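Local coordinates for probable serine protease HTRA3 (Homo sapiens, PDB 2P3W), which is probably a secreted serine protease of the HtrA family, whose PDZ domain binds hydrophobic C-terminal peptide tails, at residues Arg13-Thr16 with Pro17-Asp21. Numbering follows the deposited sequence.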
ATOM      1  N   ARG A  13     -10.182   0.668  -6.242  1.00 15.23           N
ATOM      2  CA  ARG A  13     -10.596   1.421  -7.404  1.00 14.52           C
ATOM      3  C   ARG A  13     -12.123   1.365  -7.533  1.00 19.10           C
ATOM      4  O   ARG A  13     -12.722   0.292  -7.385  1.00 20.22           O
ATOM      5  CB  ARG A  13      -9.980   0.786  -8.655  1.00 17.02           C
ATOM      6  CG  ARG A  13      -8.476   0.900  -8.720  1.00 17.92           C
ATOM      7  CD  ARG A  13      -7.887   0.154  -9.902  1.00 16.58           C
ATOM      8  NE  ARG A  13      -8.347   0.666 -11.194  1.00 16.98           N
ATOM      9  CZ  ARG A  13      -8.139   0.073 -12.372  1.00 23.01           C
ATOM     10  NH1 ARG A  13      -7.513  -1.103 -12.461  1.00 23.74           N
ATOM     11  NH2 ARG A  13      -8.574   0.650 -13.488  1.00 21.24           N
ATOM     12  N   THR A  14     -12.761   2.503  -7.802  1.00 19.60           N
ATOM     13  CA  THR A  14     -14.201   2.517  -8.070  1.00 15.16           C
ATOM     14  C   THR A  14     -14.560   1.773  -9.374  1.00 15.49           C
ATOM     15  O   THR A  14     -13.965   2.042 -10.420  1.00 16.36           O
ATOM     16  CB  THR A  14     -14.725   3.977  -8.172  1.00 18.25           C
ATOM     17  OG1 THR A  14     -14.450   4.656  -6.942  1.00 17.97           O
ATOM     18  CG2 THR A  14     -16.217   4.000  -8.450  1.00 21.77           C
ATOM     19  N   ILE A  15     -15.537   0.859  -9.306  1.00 17.59           N
ATOM     20  CA  ILE A  15     -16.062   0.205 -10.511  1.00 16.84           C
ATOM     21  C   ILE A  15     -16.759   1.243 -11.394  1.00 17.23           C
ATOM     22  O   ILE A  15     -17.691   1.941 -10.957  1.00 20.11           O
ATOM     23  CB  ILE A  15     -17.046  -0.936 -10.172  1.00 18.79           C
ATOM     24  CG1 ILE A  15     -16.333  -2.122  -9.472  1.00 16.49           C
ATOM     25  CG2 ILE A  15     -17.813  -1.393 -11.432  1.00 17.80           C
ATOM     26  CD1 ILE A  15     -15.548  -3.031 -10.357  1.00 20.99           C
ATOM     27  N   THR A  16     -16.291   1.322 -12.629  1.00 18.96           N
ATOM     28  CA  THR A  16     -16.870   2.172 -13.667  1.00 18.57           C
ATOM     29  C   THR A  16     -17.138   1.291 -14.878  1.00 18.26           C
ATOM     30  O   THR A  16     -16.626   0.177 -14.956  1.00 22.92           O
ATOM     31  CB  THR A  16     -15.871   3.254 -14.077  1.00 20.21           C
ATOM     32  OG1 THR A  16     -14.724   2.634 -14.671  1.00 21.79           O
ATOM     33  CG2 THR A  16     -15.445   4.083 -12.880  1.00 22.35           C
ATOM     34  N   PRO A  17     -17.933   1.793 -15.838  1.00 22.76           N
ATOM     35  CA  PRO A  17     -18.137   1.070 -17.099  1.00 23.85           C
ATOM     36  C   PRO A  17     -16.825   0.708 -17.799  1.00 25.58           C
ATOM     37  O   PRO A  17     -16.708  -0.390 -18.347  1.00 24.36           O
ATOM     38  CB  PRO A  17     -18.946   2.056 -17.940  1.00 24.83           C
ATOM     39  CG  PRO A  17     -19.644   2.905 -16.950  1.00 24.51           C
ATOM     40  CD  PRO A  17     -18.736   3.027 -15.772  1.00 25.03           C
ATOM     41  N   SER A  18     -15.848   1.618 -17.749  1.00 23.78           N
ATOM     42  CA  SER A  18     -14.528   1.396 -18.340  1.00 27.18           C
ATOM     43  C   SER A  18     -13.856   0.164 -17.745  1.00 28.15           C
ATOM     44  O   SER A  18     -13.404  -0.729 -18.471  1.00 31.95           O
ATOM     45  CB  SER A  18     -13.637   2.621 -18.113  1.00 30.63           C
ATOM     46  OG  SER A  18     -14.209   3.761 -18.727  1.00 38.11           O
ATOM     47  N   LEU A  19     -13.803   0.129 -16.416  1.00 27.58           N
ATOM     48  CA  LEU A  19     -13.253  -1.005 -15.702  1.00 24.03           C
ATOM     49  C   LEU A  19     -14.061  -2.285 -15.970  1.00 22.80           C
ATOM     50  O   LEU A  19     -13.481  -3.356 -16.155  1.00 29.01           O
ATOM     51  CB  LEU A  19     -13.164  -0.674 -14.193  1.00 26.25           C
ATOM     52  CG  LEU A  19     -12.439  -1.639 -13.261  1.00 25.28           C
ATOM     53  CD1 LEU A  19     -11.180  -2.196 -13.891  1.00 26.64           C
ATOM     54  CD2 LEU A  19     -12.121  -0.956 -11.946  1.00 23.85           C
ATOM     55  N   VAL A  20     -15.388  -2.190 -16.021  1.00 21.59           N
ATOM     56  CA  VAL A  20     -16.221  -3.395 -16.232  1.00 28.14           C
ATOM     57  C   VAL A  20     -15.868  -4.051 -17.572  1.00 31.82           C
ATOM     58  O   VAL A  20     -15.807  -5.283 -17.666  1.00 27.26           O
ATOM     59  CB  VAL A  20     -17.758  -3.097 -16.173  1.00 31.11           C
ATOM     60  CG1 VAL A  20     -18.578  -4.342 -16.551  1.00 32.66           C
ATOM     61  CG2 VAL A  20     -18.175  -2.586 -14.790  1.00 33.67           C
ATOM     62  N   ASP A  21     -15.625  -3.225 -18.594  1.00 34.50           N
ATOM     63  CA  ASP A  21     -15.201  -3.721 -19.908  1.00 36.39           C
ATOM     64  C   ASP A  21     -13.897  -4.518 -19.863  1.00 37.07           C
ATOM     65  O   ASP A  21     -13.799  -5.568 -20.501  1.00 38.40           O
ATOM     66  CB  ASP A  21     -15.056  -2.568 -20.917  1.00 39.77           C
ATOM     67  CG  ASP A  21     -16.387  -2.059 -21.415  1.00 40.48           C
ATOM     68  OD1 ASP A  21     -17.430  -2.401 -20.812  1.00 43.83           O
ATOM     69  OD2 ASP A  21     -16.390  -1.317 -22.415  1.00 44.47           O
TER
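The carbonyl oxygen T16 O accepts from V20 N at 2.9 Å. This is the first i to i+4 bond of the helix that starts at P17. The next one follows at once, from D21 N to P17 O at 3.0 Å. T16 also caps the helix with its side chain. OG1 sits between its own backbone N and carbonyl carbon (chi1 64°), which turns it to the first turn of the helix. There T16 OG1 accepts from L19 N at 3.2 Å in a nearly straight bond, with an N-H...O angle of 174°. The CB of S18 lies beside the same hydroxyl. P17, which has no N-H to give, fills the first helical position.

Side-chain packing ties the helix back to the chain before it. L19 swings CG away from its backbone N (chi1 -172°) and reaches toward the strand end. Both methyls of L19 lie over one face of the R13 guanidinium, with L19 CD1 3.9 Å from R13 NH2. L19 CD2 also lies 3.8 Å from T14 O. R13 NH1 is hydrogen-bonded to Q40, which should help hold the guanidinium in place. I15 CG2 meets V20 CG2 at 3.6 Å, the two side chains crossing at about a right angle. I15 and L19 both pack on Y38 of strand 37-42, the antiparallel neighbour of strand 10-14. This is a threonine N-cap at the junction of strand 10-14 and helix 17-26 in the PDZ domain.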